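Local coordinates for protein phosphoribosylaminoimidazole carboxylase, ATPase subunit (Thermotoga maritima, PDB 3AX6) that probably catalyses the ATP-dependent conversion of 5-aminoimidazole ribonucleotide and bicarbonate to N5-carboxyaminoimidazole ribonucleotide in purine biosynthesis, at residues M15-A20 and S36-V41; M23-I28 and A284-P289; Q99-Q104 and E165-E170; E244-K249 and L254-A259. All coordinates share one frame; numbering follows the deposited sequence.

Overall arrangement
Contact 1 lies within the N-terminal Rossmann-like part of the subunit, contact 2 ties that part to the end of helix 277-285, and contacts 3 and 4 lie together at the nucleotide. The centres of contacts 1 and 2 are 13 Å apart; strand 26-31 of contact 2 follows helix 11-22 of contact 1 and leads on to helix 37-41, and both contacts touch the second subunit. Contacts 3 and 4 have centres 14 Å apart and meet directly, Gln104 against Glu257, while each also reaches the bound ADP. Between the two pairs the centres are 30 to 34 Å apart. Contact 2 joins residues 256 positions apart, and both nucleotide contacts are nested within the loop it closes.

Contact 1: residues M15-A20 and S36-V41; sequences MMTLEA and SPAGQV
Thr17 is the first residue of 15-20 to meet the short helix of 36-41, and it uses both branches. Its hydroxyl OG1 rests against a methyl, 3.9 Å from Ala38 CB, while its polar need is met one turn back by the carbonyl O of Gly13. The other branch, CG2, stands anti to the backbone N and is thereby carried to Val41, 3.7 Å from the carbonyl O of Val41 and 3.8 Å from Val41 CG2. Leu18 follows. Its CB does not aim at the second segment, but the branched end swings over: CD2 comes to 3.4 Å from Val41 CG2, closer than carbons usually sit, and CD1 lies 4.0 Å from Val41 CB. The leucine and valine side chains meet at about a right angle, with both leucine methyls against the same valine branch.

The two helices run nearly parallel, their local axes 19° apart and 8.9 Å at closest approach. Ser36 N-caps the short one, its OG accepting from Gly39 N at 3.1 Å. This is the flank of a Rossmann-like beta-alpha-beta unit: helix 11-22 links strands 3-7 and 26-31, and Thr17 also packs on Val27 and Val29 of the latter. Val41 also packs on Val41 of the second subunit, which puts the contact at the dimer interface.

With the Thr17 hydroxyl spent on Gly13 O, the contact between these two helix pieces is mostly methyl packing, and it depends on close fit more than on polar bonds.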
# COMPACT_ATOMS: atom_id res chain seq x y z
N MSE A 15 3.45 -8.24 4.91
CA MSE A 15 3.08 -6.83 4.91
C MSE A 15 4.21 -5.99 5.49
O MSE A 15 4.44 -4.87 5.04
CB MSE A 15 1.78 -6.65 5.69
CG MSE A 15 0.63 -7.43 5.05
SE MSE A 15 -1.04 -7.49 6.02
CE MSE A 15 -1.82 -5.87 5.31
N MSE A 16 4.93 -6.53 6.47
CA MSE A 16 6.08 -5.82 7.06
C MSE A 16 7.19 -5.78 5.99
O MSE A 16 7.81 -4.75 5.75
CB MSE A 16 6.63 -6.57 8.28
CG MSE A 16 5.74 -6.59 9.52
SE MSE A 16 6.51 -7.72 10.91
CE MSE A 16 8.28 -7.01 10.89
N THR A 17 7.42 -6.93 5.37
CA THR A 17 8.44 -7.06 4.33
C THR A 17 8.26 -6.00 3.24
O THR A 17 9.19 -5.24 2.96
CB THR A 17 8.40 -8.48 3.68
OG1 THR A 17 8.79 -9.47 4.64
CG2 THR A 17 9.34 -8.54 2.48
N LEU A 18 7.07 -5.94 2.64
CA LEU A 18 6.82 -4.96 1.57
C LEU A 18 7.11 -3.54 2.04
O LEU A 18 7.84 -2.81 1.37
CB LEU A 18 5.38 -5.04 1.06
CG LEU A 18 4.95 -6.15 0.09
CD1 LEU A 18 5.94 -6.29 -1.07
CD2 LEU A 18 4.88 -7.45 0.84
N GLU A 19 6.56 -3.14 3.18
CA GLU A 19 6.79 -1.79 3.68
C GLU A 19 8.25 -1.53 3.95
O GLU A 19 8.73 -0.41 3.79
CB GLU A 19 5.98 -1.54 4.96
CG GLU A 19 4.51 -1.28 4.72
CD GLU A 19 4.28 -0.10 3.78
OE1 GLU A 19 4.90 0.97 3.99
OE2 GLU A 19 3.48 -0.24 2.83
N ALA A 20 8.98 -2.56 4.37
CA ALA A 20 10.39 -2.41 4.67
C ALA A 20 11.17 -2.16 3.38
O ALA A 20 11.99 -1.25 3.31
CB ALA A 20 10.91 -3.67 5.37
N SER A 36 7.39 -19.00 1.47
CA SER A 36 6.35 -18.51 2.36
C SER A 36 5.84 -17.20 1.77
O SER A 36 6.50 -16.60 0.93
CB SER A 36 6.92 -18.27 3.76
OG SER A 36 8.01 -17.37 3.72
N PRO A 37 4.66 -16.74 2.21
CA PRO A 37 4.10 -15.49 1.71
C PRO A 37 5.09 -14.32 1.78
O PRO A 37 5.20 -13.53 0.84
CB PRO A 37 2.88 -15.28 2.61
CG PRO A 37 2.44 -16.69 2.88
CD PRO A 37 3.74 -17.39 3.16
N ALA A 38 5.81 -14.23 2.89
CA ALA A 38 6.77 -13.15 3.08
C ALA A 38 8.06 -13.39 2.31
O ALA A 38 8.60 -12.47 1.70
CB ALA A 38 7.08 -12.98 4.56
N GLY A 39 8.55 -14.62 2.35
CA GLY A 39 9.77 -14.95 1.64
C GLY A 39 9.68 -14.68 0.15
O GLY A 39 10.66 -14.29 -0.48
N GLN A 40 8.50 -14.89 -0.42
CA GLN A 40 8.30 -14.67 -1.84
C GLN A 40 8.55 -13.22 -2.30
O GLN A 40 8.97 -13.00 -3.44
CB GLN A 40 6.89 -15.07 -2.24
CG GLN A 40 6.65 -16.56 -2.23
CD GLN A 40 5.28 -16.92 -2.75
OE1 GLN A 40 4.27 -16.56 -2.16
NE2 GLN A 40 5.25 -17.64 -3.87
N VAL A 41 8.30 -12.26 -1.42
CA VAL A 41 8.49 -10.85 -1.77
C VAL A 41 9.69 -10.22 -1.06
O VAL A 41 9.94 -9.02 -1.18
CB VAL A 41 7.21 -10.03 -1.49
CG1 VAL A 41 6.07 -10.58 -2.34
CG2 VAL A 41 6.85 -10.08 -0.01

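Contact 2: residues M23-I28 and A284-P289; sequences MGFYVI and AIMNLP
The backbones of Phe25 and Met286 stay well apart, 10.1 Å between their CA atoms, and the gap is bridged by side chains where two helices have just ended, each in a Schellman motif whose positive-phi residue is Gly24 or Asn287. Met286, a selenomethionine, bends at chi2 (-49°) and chi3 (-63°), which folds its chain back until CG and CE both meet the Phe25 ring. CG sits 3.8 Å from Phe25 CZ, and the terminal CE is 3.8 Å from Phe25 CE1. Met286 SE lies 4.8 Å from the centroid of the Phe25 ring, 18° off its normal, a Met-aromatic contact. Leu288 CD1 comes at the ring's edge, near its plane, 4.1 Å from Phe25 CZ. That same CD1 also touches Met23 SE at 3.9 Å, the two side chains running antiparallel as they pass.

This packing joins the turn before strand 26-31 to the end of helix 277-285, and Leu323 of the second subunit packs on both Met23 and Leu288. With an alanine in place of Phe25, Met286 SE and CE would have no ring to lie against, and a gap would probably open between Met286, Leu288 and Met23. Every group that meets is apolar and buried, so the junction is held by dispersion and exclusion of water.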
# COMPACT_ATOMS: atom_id res chain seq x y z
N MSE A 23 10.91 1.26 2.04
CA MSE A 23 11.70 2.30 2.67
C MSE A 23 13.17 2.17 2.29
O MSE A 23 14.02 2.89 2.80
CB MSE A 23 11.52 2.25 4.19
CG MSE A 23 11.78 3.57 4.91
SE MSE A 23 11.19 3.57 6.77
CE MSE A 23 9.34 3.06 6.46
N GLY A 24 13.45 1.23 1.38
CA GLY A 24 14.81 1.02 0.92
C GLY A 24 15.65 0.02 1.71
O GLY A 24 16.88 0.04 1.63
N PHE A 25 15.01 -0.86 2.47
CA PHE A 25 15.77 -1.82 3.24
C PHE A 25 15.85 -3.18 2.57
O PHE A 25 15.03 -3.53 1.72
CB PHE A 25 15.15 -1.96 4.63
CG PHE A 25 15.24 -0.73 5.46
CD1 PHE A 25 16.48 -0.25 5.88
CD2 PHE A 25 14.10 -0.02 5.82
CE1 PHE A 25 16.58 0.91 6.65
CE2 PHE A 25 14.19 1.14 6.58
CZ PHE A 25 15.43 1.60 7.00
N TYR A 26 16.87 -3.94 2.95
CA TYR A 26 17.07 -5.28 2.42
C TYR A 26 16.45 -6.20 3.46
O TYR A 26 16.73 -6.05 4.64
CB TYR A 26 18.57 -5.57 2.30
CG TYR A 26 18.91 -6.85 1.59
CD1 TYR A 26 19.04 -6.88 0.20
CD2 TYR A 26 19.12 -8.03 2.30
CE1 TYR A 26 19.38 -8.05 -0.46
CE2 TYR A 26 19.47 -9.21 1.64
CZ TYR A 26 19.60 -9.21 0.26
OH TYR A 26 19.97 -10.35 -0.41
N VAL A 27 15.60 -7.14 3.03
CA VAL A 27 14.97 -8.04 3.99
C VAL A 27 15.21 -9.52 3.78
O VAL A 27 15.09 -10.04 2.67
CB VAL A 27 13.44 -7.83 4.04
CG1 VAL A 27 12.85 -8.01 2.66
CG2 VAL A 27 12.82 -8.84 5.00
N ILE A 28 15.55 -10.18 4.87
CA ILE A 28 15.80 -11.61 4.87
C ILE A 28 14.75 -12.20 5.83
O ILE A 28 14.68 -11.82 7.00
CB ILE A 28 17.27 -11.92 5.31
CG1 ILE A 28 17.35 -13.25 6.05
CG2 ILE A 28 17.81 -10.78 6.16
CD1 ILE A 28 17.08 -14.46 5.18
N ALA A 284 9.95 2.44 13.73
CA ALA A 284 10.31 2.26 15.13
C ALA A 284 11.50 1.34 15.37
O ALA A 284 12.39 1.67 16.17
CB ALA A 284 9.10 1.77 15.92
N ILE A 285 11.55 0.19 14.70
CA ILE A 285 12.66 -0.71 14.94
C ILE A 285 13.97 -0.20 14.33
O ILE A 285 15.05 -0.66 14.70
CB ILE A 285 12.38 -2.14 14.44
CG1 ILE A 285 12.37 -2.17 12.91
CG2 ILE A 285 11.05 -2.62 15.00
CD1 ILE A 285 12.20 -3.58 12.34
N MSE A 286 13.86 0.74 13.39
CA MSE A 286 15.05 1.31 12.77
C MSE A 286 15.41 2.64 13.45
O MSE A 286 16.26 3.38 12.97
CB MSE A 286 14.83 1.55 11.27
CG MSE A 286 14.57 0.30 10.44
SE MSE A 286 15.84 -1.11 10.78
CE MSE A 286 17.43 -0.22 10.19
N ASN A 287 14.74 2.92 14.56
CA ASN A 287 14.97 4.14 15.33
C ASN A 287 14.97 5.39 14.45
O ASN A 287 15.86 6.23 14.54
CB ASN A 287 16.28 4.04 16.11
CG ASN A 287 16.25 4.84 17.41
OD1 ASN A 287 15.20 5.03 18.01
ND2 ASN A 287 17.42 5.28 17.86
N LEU A 288 13.96 5.48 13.59
CA LEU A 288 13.77 6.60 12.68
C LEU A 288 12.57 7.39 13.19
O LEU A 288 11.79 6.88 14.00
CB LEU A 288 13.46 6.10 11.27
CG LEU A 288 14.55 5.31 10.55
CD1 LEU A 288 13.97 4.57 9.37
CD2 LEU A 288 15.63 6.28 10.10
N PRO A 289 12.42 8.66 12.76
CA PRO A 289 11.29 9.47 13.20
C PRO A 289 9.98 8.76 12.84
O PRO A 289 9.81 8.26 11.72
CB PRO A 289 11.48 10.77 12.44
CG PRO A 289 12.97 10.90 12.39
CD PRO A 289 13.41 9.49 12.04

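Contact 3: residues Q99-Q104 and E165-E170; sequences QDKFVQ and ETYLEE. With ADP (adenosine-5'-diphosphate), chain E.
Glu169 OE2 is gripped by two groups: N6 of ADP donates to it at 2.6 Å, fairly straight (158°), and Lys138 NZ forms a salt bridge with the same oxygen. N6 also donates to the backbone O of Glu170 at 3.1 Å, so the adenine amino group is read by a side chain and a carbonyl of strand 166-170.

Two residues back, Tyr167 meets the start of helix 101-110. Its CG lies between the backbone N and carbonyl carbon (chi1 68°), raising the ring toward Lys101, whose side chain crosses it at about a right angle. CB of Lys101 sits 3.3 Å from Tyr167 CE1, and Lys101 CD passes 3.6 Å from Tyr167 OH. Phe102 N lies over one face of the tyrosine ring but is bonded to the N-cap, Asp100 OD2, at 2.8 Å; Asp100 OD1 bridges to Arg140. Phe102 CD2 touches Tyr167 CB at 4.0 Å.

Beyond the tyrosine, Lys101 runs extended to ADP, where NZ bonds weakly to O3A at 3.3 Å and has a long, weak ion pair with Glu257 OE1. An alanine in place of Lys101 would keep the CB contact but would probably leave the diphosphate without this positive partner and Tyr167 OH uncovered where CD passed. In this ATP-grasp pocket Lys101 packs its methylenes on Tyr167 and sends its charge to the diphosphate, while Glu169 and Glu170 take the adenine.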
# COMPACT_ATOMS: atom_id res chain seq x y z
N GLN A 99 4.68 -13.07 26.83
CA GLN A 99 4.37 -14.48 26.60
C GLN A 99 3.66 -15.19 27.76
O GLN A 99 2.91 -16.14 27.54
CB GLN A 99 5.64 -15.26 26.28
CG GLN A 99 6.21 -15.00 24.91
CD GLN A 99 7.11 -16.12 24.46
OE1 GLN A 99 8.01 -16.54 25.19
NE2 GLN A 99 6.88 -16.61 23.25
N ASP A 100 3.92 -14.75 28.98
CA ASP A 100 3.29 -15.36 30.14
C ASP A 100 2.31 -14.36 30.73
O ASP A 100 2.71 -13.30 31.24
CB ASP A 100 4.37 -15.76 31.15
CG ASP A 100 3.78 -16.27 32.45
OD1 ASP A 100 4.56 -16.82 33.27
OD2 ASP A 100 2.56 -16.11 32.67
N LYS A 101 1.03 -14.69 30.66
CA LYS A 101 -0.01 -13.81 31.15
C LYS A 101 0.14 -13.39 32.60
O LYS A 101 -0.23 -12.27 32.95
CB LYS A 101 -1.38 -14.45 30.94
CG LYS A 101 -1.78 -14.59 29.48
CD LYS A 101 -3.27 -14.84 29.35
CE LYS A 101 -3.72 -14.80 27.91
NZ LYS A 101 -5.20 -14.85 27.80
N PHE A 102 0.66 -14.27 33.45
CA PHE A 102 0.83 -13.91 34.85
C PHE A 102 1.94 -12.89 35.05
O PHE A 102 1.74 -11.87 35.70
CB PHE A 102 1.10 -15.15 35.71
CG PHE A 102 1.26 -14.83 37.17
CD1 PHE A 102 2.52 -14.79 37.76
CD2 PHE A 102 0.16 -14.51 37.95
CE1 PHE A 102 2.68 -14.44 39.09
CE2 PHE A 102 0.30 -14.16 39.28
CZ PHE A 102 1.56 -14.12 39.86
N VAL A 103 3.11 -13.17 34.49
CA VAL A 103 4.22 -12.22 34.62
C VAL A 103 3.77 -10.90 33.99
O VAL A 103 4.09 -9.82 34.50
CB VAL A 103 5.49 -12.75 33.91
CG1 VAL A 103 5.95 -14.05 34.56
CG2 VAL A 103 5.20 -12.98 32.45
N GLN A 104 3.01 -10.99 32.90
CA GLN A 104 2.50 -9.79 32.23
C GLN A 104 1.65 -8.97 33.19
O GLN A 104 1.83 -7.76 33.31
CB GLN A 104 1.68 -10.17 30.99
CG GLN A 104 0.92 -9.01 30.38
CD GLN A 104 0.20 -9.38 29.10
OE1 GLN A 104 -0.96 -9.01 28.90
NE2 GLN A 104 0.88 -10.12 28.23
N GLU A 165 -0.54 -24.74 34.72
CA GLU A 165 -0.30 -23.49 35.42
C GLU A 165 -1.18 -22.40 34.86
O GLU A 165 -1.03 -21.97 33.72
CB GLU A 165 1.17 -23.10 35.30
CG GLU A 165 2.10 -24.12 35.88
CD GLU A 165 3.53 -23.84 35.54
OE1 GLU A 165 4.40 -24.64 35.96
OE2 GLU A 165 3.79 -22.83 34.85
N THR A 166 -2.13 -21.96 35.68
CA THR A 166 -3.06 -20.92 35.28
C THR A 166 -3.09 -19.91 36.40
O THR A 166 -2.46 -20.11 37.44
CB THR A 166 -4.48 -21.48 35.11
OG1 THR A 166 -4.99 -21.87 36.39
CG2 THR A 166 -4.49 -22.68 34.18
N TYR A 167 -3.81 -18.82 36.19
CA TYR A 167 -3.97 -17.82 37.22
C TYR A 167 -5.43 -17.43 37.17
O TYR A 167 -6.14 -17.79 36.24
CB TYR A 167 -3.06 -16.60 36.97
CG TYR A 167 -3.41 -15.75 35.76
CD1 TYR A 167 -3.13 -16.19 34.47
CD2 TYR A 167 -4.01 -14.50 35.92
CE1 TYR A 167 -3.44 -15.40 33.35
CE2 TYR A 167 -4.33 -13.71 34.81
CZ TYR A 167 -4.04 -14.16 33.54
OH TYR A 167 -4.36 -13.37 32.45
N LEU A 168 -5.89 -16.73 38.20
CA LEU A 168 -7.28 -16.32 38.27
C LEU A 168 -7.39 -14.80 38.23
O LEU A 168 -6.45 -14.08 38.58
CB LEU A 168 -7.90 -16.81 39.58
CG LEU A 168 -8.70 -18.11 39.66
CD1 LEU A 168 -7.98 -19.25 38.98
CD2 LEU A 168 -8.93 -18.42 41.13
N GLU A 169 -8.53 -14.31 37.77
CA GLU A 169 -8.79 -12.88 37.76
C GLU A 169 -10.28 -12.65 37.91
O GLU A 169 -11.10 -13.49 37.53
CB GLU A 169 -8.21 -12.19 36.52
CG GLU A 169 -8.82 -12.51 35.17
CD GLU A 169 -8.15 -11.72 34.05
OE1 GLU A 169 -6.91 -11.79 33.93
OE2 GLU A 169 -8.85 -11.01 33.30
N GLU A 170 -10.63 -11.51 38.50
CA GLU A 170 -12.03 -11.18 38.74
C GLU A 170 -12.81 -11.05 37.44
O GLU A 170 -12.26 -10.66 36.41
CB GLU A 170 -12.12 -9.87 39.52
CG GLU A 170 -11.64 -8.65 38.76
CD GLU A 170 -11.86 -7.37 39.53
OE1 GLU A 170 -13.01 -7.15 39.98
OE2 GLU A 170 -10.90 -6.59 39.68
PB ADP E . -7.49 -14.90 24.31
O1B ADP E . -7.36 -13.57 23.64
O2B ADP E . -8.62 -15.77 23.54
O3B ADP E . -6.00 -15.68 24.24
PA ADP E . -8.68 -13.38 26.31
O1A ADP E . -8.00 -12.80 27.49
O2A ADP E . -8.71 -12.27 25.13
O3A ADP E . -7.89 -14.76 25.90
O5' ADP E . -10.19 -13.80 26.76
C5' ADP E . -11.04 -13.80 25.60
C4' ADP E . -12.40 -13.18 25.92
O4' ADP E . -12.86 -13.59 27.25
C3' ADP E . -12.33 -11.64 25.94
O3' ADP E . -12.52 -11.08 24.63
C2' ADP E . -13.43 -11.26 26.93
O2' ADP E . -14.69 -11.11 26.27
C1' ADP E . -13.42 -12.43 27.94
N9 ADP E . -12.67 -12.08 29.16
C8 ADP E . -11.30 -12.08 29.33
N7 ADP E . -10.99 -11.72 30.53
C5 ADP E . -12.12 -11.47 31.23
C6 ADP E . -12.41 -11.04 32.56
N6 ADP E . -11.39 -10.80 33.45
N1 ADP E . -13.70 -10.88 32.92
C2 ADP E . -14.70 -11.12 32.07
N3 ADP E . -14.47 -11.51 30.82
C4 ADP E . -13.21 -11.70 30.36

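Contact 4: residues E244-K249 and L254-A259; sequences EMFLTK and LVNEIA. With ADP (adenosine-5'-diphosphate), chain E.
Asn256 holds its CG anti to the backbone N (chi1 168°), and Phe246 turns its own CG anti to the carbonyl carbon (chi1 -66°); together these torsions bring the asparagine CB over the phenyl ring. They sit on the antiparallel hairpin of strands 239-248 and 253-259 in the ATP-grasp domain, where Asn256 is part of a classic beta bulge. Asn256 CB makes a CH-pi contact 3.8 Å from the Phe246 ring centroid. The amide plane runs nearly parallel to the ring, 16° from it, shifted past its rim near CZ. The edge of that ring faces the adenine, Phe246 CZ being 3.7 Å from ADP C8.

In the bulge, Asn256 and Glu257 both face Glu244, whose carbonyl O accepts two bonds, from Asn256 N at 2.8 Å and from Glu257 N at 3.3 Å. Glu244 N donates in return to Glu257 O. Further along, Phe246 and Leu254 form a hydrogen-bonded pair, with Phe246 N 2.7 Å from Leu254 O, while Met245 and Val255 are a non-hydrogen-bonded pair on the other side of the sheet, where Met245 packs on helix 218-235.

The side chains of Glu244 and Glu257 run side by side, CB of Glu257 against the Glu244 carboxylate, but their ends part: Glu257 OE2 turns to Gln104. Asn256 ND2 reaches the alpha phosphate through two weak bonds, to ADP O1A and O2A, each 3.4 Å long. Beside it, a water donates to Glu244 OE1 at 2.7 Å, accepts weakly from Asn256 ND2 and donates weakly to ADP O2A.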
# COMPACT_ATOMS: atom_id res chain seq x y z
N GLU A 244 -4.82 -4.27 23.97
CA GLU A 244 -6.24 -4.59 24.07
C GLU A 244 -6.76 -4.23 25.45
O GLU A 244 -6.18 -4.61 26.45
CB GLU A 244 -6.45 -6.07 23.77
CG GLU A 244 -6.01 -6.44 22.37
CD GLU A 244 -5.93 -7.93 22.17
OE1 GLU A 244 -6.90 -8.63 22.53
OE2 GLU A 244 -4.90 -8.40 21.64
N MSE A 245 -7.87 -3.50 25.49
CA MSE A 245 -8.43 -3.06 26.76
C MSE A 245 -9.93 -3.31 26.87
O MSE A 245 -10.61 -3.54 25.87
CB MSE A 245 -8.15 -1.56 26.95
CG MSE A 245 -6.68 -1.19 26.96
SE MSE A 245 -6.40 0.72 26.74
CE MSE A 245 -6.63 0.80 24.82
N PHE A 246 -10.43 -3.25 28.10
CA PHE A 246 -11.85 -3.42 28.38
C PHE A 246 -12.41 -2.12 28.93
O PHE A 246 -11.79 -1.47 29.77
CB PHE A 246 -12.10 -4.47 29.47
CG PHE A 246 -11.73 -5.87 29.08
CD1 PHE A 246 -11.85 -6.30 27.76
CD2 PHE A 246 -11.32 -6.78 30.05
CE1 PHE A 246 -11.56 -7.61 27.41
CE2 PHE A 246 -11.03 -8.10 29.71
CZ PHE A 246 -11.15 -8.51 28.39
N LEU A 247 -13.59 -1.74 28.44
CA LEU A 247 -14.28 -0.56 28.94
C LEU A 247 -15.40 -1.21 29.72
O LEU A 247 -16.33 -1.75 29.12
CB LEU A 247 -14.88 0.28 27.80
CG LEU A 247 -15.93 1.31 28.26
CD1 LEU A 247 -15.30 2.29 29.22
CD2 LEU A 247 -16.51 2.05 27.07
N THR A 248 -15.30 -1.20 31.06
CA THR A 248 -16.32 -1.84 31.89
C THR A 248 -17.63 -1.08 31.93
O THR A 248 -17.70 0.07 31.50
CB THR A 248 -15.86 -2.05 33.35
OG1 THR A 248 -15.74 -0.78 34.01
CG2 THR A 248 -14.54 -2.79 33.39
N LYS A 249 -18.65 -1.75 32.44
CA LYS A 249 -19.98 -1.18 32.58
C LYS A 249 -19.94 -0.04 33.59
O LYS A 249 -20.77 0.86 33.56
CB LYS A 249 -20.95 -2.26 33.06
CG LYS A 249 -22.38 -1.80 33.32
CD LYS A 249 -23.02 -2.62 34.45
CE LYS A 249 -24.53 -2.48 34.50
NZ LYS A 249 -25.19 -3.22 33.38
N LEU A 254 -9.50 -1.08 31.58
CA LEU A 254 -8.48 -2.03 32.03
C LEU A 254 -7.76 -2.66 30.85
O LEU A 254 -8.38 -2.93 29.82
CB LEU A 254 -9.15 -3.13 32.86
CG LEU A 254 -9.79 -2.81 34.23
CD1 LEU A 254 -10.60 -1.55 34.15
CD2 LEU A 254 -10.67 -3.96 34.68
N VAL A 255 -6.46 -2.89 30.97
CA VAL A 255 -5.74 -3.53 29.88
C VAL A 255 -5.74 -5.05 30.09
O VAL A 255 -5.35 -5.58 31.14
CB VAL A 255 -4.30 -3.00 29.75
CG1 VAL A 255 -3.68 -2.83 31.10
CG2 VAL A 255 -3.48 -3.97 28.90
N ASN A 256 -6.20 -5.75 29.06
CA ASN A 256 -6.31 -7.20 29.08
C ASN A 256 -5.16 -7.94 28.40
O ASN A 256 -4.70 -8.97 28.89
CB ASN A 256 -7.64 -7.61 28.42
CG ASN A 256 -7.72 -9.09 28.13
OD1 ASN A 256 -7.59 -9.92 29.02
ND2 ASN A 256 -7.96 -9.43 26.87
N GLU A 257 -4.70 -7.42 27.27
CA GLU A 257 -3.64 -8.09 26.53
C GLU A 257 -2.70 -7.15 25.79
O GLU A 257 -3.07 -6.03 25.44
CB GLU A 257 -4.29 -9.06 25.52
CG GLU A 257 -3.32 -10.01 24.83
CD GLU A 257 -2.70 -10.99 25.80
OE1 GLU A 257 -3.41 -11.89 26.27
OE2 GLU A 257 -1.50 -10.85 26.08
N ILE A 258 -1.49 -7.63 25.55
CA ILE A 258 -0.47 -6.86 24.84
C ILE A 258 0.09 -7.70 23.70
O ILE A 258 0.53 -8.83 23.93
CB ILE A 258 0.72 -6.49 25.75
CG1 ILE A 258 0.25 -5.71 26.97
CG2 ILE A 258 1.74 -5.70 24.94
CD1 ILE A 258 1.37 -5.34 27.93
N ALA A 259 0.10 -7.16 22.49
CA ALA A 259 0.65 -7.87 21.34
C ALA A 259 1.89 -7.08 20.89
O ALA A 259 1.77 -5.94 20.44
CB ALA A 259 -0.38 -7.93 20.23
PB ADP E . -7.49 -14.90 24.31
O1B ADP E . -7.36 -13.57 23.64
O2B ADP E . -8.62 -15.77 23.54
O3B ADP E . -6.00 -15.68 24.24
PA ADP E . -8.68 -13.38 26.31
O1A ADP E . -8.00 -12.80 27.49
O2A ADP E . -8.71 -12.27 25.13
O3A ADP E . -7.89 -14.76 25.90
O5' ADP E . -10.19 -13.80 26.76
C5' ADP E . -11.04 -13.80 25.60
C4' ADP E . -12.40 -13.18 25.92
O4' ADP E . -12.86 -13.59 27.25
C3' ADP E . -12.33 -11.64 25.94
O3' ADP E . -12.52 -11.08 24.63
C2' ADP E . -13.43 -11.26 26.93
O2' ADP E . -14.69 -11.11 26.27
C1' ADP E . -13.42 -12.43 27.94
N9 ADP E . -12.67 -12.08 29.16
C8 ADP E . -11.30 -12.08 29.33
N7 ADP E . -10.99 -11.72 30.53
C5 ADP E . -12.12 -11.47 31.23
C6 ADP E . -12.41 -11.04 32.56
N6 ADP E . -11.39 -10.80 33.45
N1 ADP E . -13.70 -10.88 32.92
C2 ADP E . -14.70 -11.12 32.07
N3 ADP E . -14.47 -11.51 30.82
C4 ADP E . -13.21 -11.70 30.36
O HOH W 1 -8.90 -8.88 24.31